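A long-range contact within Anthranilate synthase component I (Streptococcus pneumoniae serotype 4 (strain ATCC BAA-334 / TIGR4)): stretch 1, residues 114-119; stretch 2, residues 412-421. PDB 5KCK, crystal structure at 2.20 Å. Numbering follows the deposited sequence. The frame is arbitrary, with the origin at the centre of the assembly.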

# COMPACT_ATOMS: atom_id res chain seq x y z
N ASP A 114 34.69 19.96 13.58
CA ASP A 114 33.60 18.99 13.67
C ASP A 114 32.93 19.13 15.03
O ASP A 114 33.53 18.79 16.06
CB ASP A 114 34.13 17.58 13.46
CG ASP A 114 33.02 16.54 13.36
OD1 ASP A 114 31.85 16.87 13.64
OD2 ASP A 114 33.34 15.39 13.01
N THR A 115 31.70 19.63 15.05
CA THR A 115 30.95 19.74 16.30
C THR A 115 30.06 18.53 16.58
O THR A 115 29.43 18.49 17.64
CB THR A 115 30.08 21.01 16.28
OG1 THR A 115 29.23 21.00 15.13
CG2 THR A 115 30.96 22.27 16.26
N ILE A 116 30.00 17.55 15.69
CA ILE A 116 29.18 16.36 15.87
C ILE A 116 30.04 15.12 16.13
O ILE A 116 29.78 14.37 17.07
CB ILE A 116 28.24 16.14 14.66
CG1 ILE A 116 27.27 17.31 14.49
CG2 ILE A 116 27.47 14.84 14.83
CD1 ILE A 116 26.27 17.10 13.35
N GLY A 117 31.04 14.89 15.29
CA GLY A 117 31.98 13.80 15.53
C GLY A 117 31.62 12.47 14.91
O GLY A 117 32.08 11.44 15.41
N THR A 118 30.80 12.44 13.87
CA THR A 118 30.58 11.18 13.17
C THR A 118 31.82 10.82 12.36
O THR A 118 32.57 11.70 11.93
CB THR A 118 29.37 11.28 12.23
OG1 THR A 118 29.43 12.51 11.50
CG2 THR A 118 28.07 11.22 13.02
N PRO A 119 32.06 9.53 12.15
CA PRO A 119 33.13 9.14 11.22
C PRO A 119 32.79 9.57 9.80
O PRO A 119 31.63 9.83 9.46
CB PRO A 119 33.19 7.61 11.35
CG PRO A 119 31.92 7.22 12.01
CD PRO A 119 31.50 8.37 12.86
N MSE A 412 18.39 13.41 10.05
CA MSE A 412 18.70 13.82 11.41
C MSE A 412 19.78 12.94 12.05
O MSE A 412 19.77 11.72 11.89
CB MSE A 412 17.41 13.80 12.26
CG MSE A 412 17.58 14.16 13.72
SE MSE A 412 15.88 13.93 14.71
CE MSE A 412 14.85 15.35 13.84
N ILE A 413 20.71 13.55 12.77
CA ILE A 413 21.76 12.84 13.49
C ILE A 413 21.47 12.96 14.98
O ILE A 413 21.33 14.07 15.51
CB ILE A 413 23.15 13.41 13.18
CG1 ILE A 413 23.34 13.63 11.67
CG2 ILE A 413 24.23 12.51 13.76
CD1 ILE A 413 23.06 12.41 10.85
N LEU A 414 21.42 11.82 15.66
CA LEU A 414 21.28 11.77 17.12
C LEU A 414 22.62 11.34 17.71
O LEU A 414 23.04 10.20 17.54
CB LEU A 414 20.17 10.82 17.54
CG LEU A 414 18.83 11.52 17.77
CD1 LEU A 414 18.32 12.12 16.49
CD2 LEU A 414 17.83 10.55 18.33
N LYS A 415 23.27 12.26 18.42
CA LYS A 415 24.58 12.00 19.00
C LYS A 415 24.84 13.06 20.06
O LYS A 415 24.33 14.18 19.97
CB LYS A 415 25.67 12.03 17.92
CG LYS A 415 27.02 11.48 18.35
CD LYS A 415 28.02 11.53 17.19
CE LYS A 415 29.33 10.88 17.57
NZ LYS A 415 29.86 11.37 18.88
N ASN A 416 25.65 12.69 21.06
CA ASN A 416 26.02 13.61 22.14
C ASN A 416 24.80 14.10 22.90
O ASN A 416 24.78 15.22 23.42
CB ASN A 416 26.82 14.80 21.60
CG ASN A 416 27.91 14.38 20.63
OD1 ASN A 416 28.69 13.47 20.91
ND2 ASN A 416 27.97 15.04 19.47
N GLN A 417 23.76 13.27 22.95
CA GLN A 417 22.48 13.59 23.60
C GLN A 417 21.78 14.77 22.93
O GLN A 417 20.94 15.44 23.55
CB GLN A 417 22.68 13.84 25.10
CG GLN A 417 23.50 12.78 25.80
CD GLN A 417 22.66 11.61 26.28
OE1 GLN A 417 22.81 10.48 25.80
NE2 GLN A 417 21.78 11.87 27.23
N ARG A 418 22.10 15.05 21.67
CA ARG A 418 21.47 16.11 20.90
C ARG A 418 20.93 15.54 19.59
O ARG A 418 21.31 14.45 19.17
CB ARG A 418 22.44 17.26 20.61
CG ARG A 418 22.86 18.02 21.85
CD ARG A 418 23.71 19.25 21.50
NE ARG A 418 22.93 20.34 20.92
CZ ARG A 418 22.12 21.13 21.61
NH1 ARG A 418 21.98 20.95 22.92
NH2 ARG A 418 21.45 22.10 21.00
N ALA A 419 20.03 16.29 18.96
CA ALA A 419 19.49 15.94 17.66
C ALA A 419 19.86 17.04 16.68
O ALA A 419 19.53 18.21 16.90
CB ALA A 419 17.97 15.77 17.73
N TYR A 420 20.55 16.67 15.60
CA TYR A 420 21.07 17.65 14.64
C TYR A 420 20.32 17.54 13.32
O TYR A 420 20.19 16.45 12.76
CB TYR A 420 22.56 17.45 14.39
CG TYR A 420 23.43 17.44 15.63
CD1 TYR A 420 23.69 16.26 16.32
CD2 TYR A 420 24.02 18.61 16.09
CE1 TYR A 420 24.50 16.25 17.44
CE2 TYR A 420 24.83 18.61 17.20
CZ TYR A 420 25.07 17.44 17.88
OH TYR A 420 25.88 17.45 18.99
N VAL A 421 19.84 18.68 12.82
CA VAL A 421 19.30 18.76 11.47
C VAL A 421 20.00 19.88 10.73
O VAL A 421 20.55 20.81 11.34
CB VAL A 421 17.77 18.97 11.47
CG1 VAL A 421 17.08 17.76 12.05
CG2 VAL A 421 17.43 20.22 12.27

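A single polar link, made by a side chain in a tight turn, ties together two stretches that lie almost 300 residues apart: Asn 416 ND2 donates a hydrogen bond to the backbone oxygen of Ile 116, Ile 116 O, at 3.1 Å and nearly straight (168°). The same amide nitrogen also donates to Tyr 420 OH within its own stretch, at 3.2 Å and 176°, so both bonds of ND2 are close to linear and one side chain joins the loop to Tyr 420. The other end of the amide is engaged as well, Asn 416 OD1 accepting from Lys 415 NZ at 3.1 Å.

The platform for these contacts is a β-hairpin. Its strands, 412-415 and 418-421, are joined by a type I' turn from Lys 415 to Arg 418, with Asn 416 and Gln 417 at the corners in left-handed backbone conformations. Paired backbone bonds hold the strands in antiparallel register: Ile 413 N to Tyr 420 O (2.9 Å) with Tyr 420 N to Ile 413 O (2.7 Å), and Lys 415 N to Arg 418 O (3.0 Å) with Arg 418 N to Lys 415 O (2.9 Å). The side chains of Ile 413, Lys 415 and Tyr 420 leave the backbone toward stretch 1, whereas those of Leu 414 and Val 421 point away.

Ile 116, buried, supplies the largest share of the loop's contact area. Its CA-to-CB bond runs sideways, but the m,t rotamer brings the end of the side chain nearer the hairpin. CG1 sits 3.8 Å from the centroid of the Tyr 420 ring and only 8° off the ring normal, a CH-π contact over the face; CD1 lies over the same ring, 3.7 Å from Tyr 420 CG. Ile 116 CG2 meets Ile 413 CG2 at 4.1 Å, and Thr 118 CG2 approaches that same Ile 413 CG2, also at 4.1 Å.

Lys 415, extended as far as CE (chi1 to chi3 all t), reaches to the loop, its methylenes packing against backbone oxygens: Lys 415 CD is 3.3 Å from Ile 116 O, and Lys 415 CE is 3.5 Å from Gly 117 O.

The loop has no regular secondary structure, but Asp 114 braces it: its OD1 accepts from Ile 116 N (2.8 Å) and Gly 117 N (2.7 Å). Gly 117 adopts positive phi (90/23), where a CB would jam against the preceding carbonyl oxygen and, pointing toward the hairpin, would lie 3.7 Å from Lys 415 NZ.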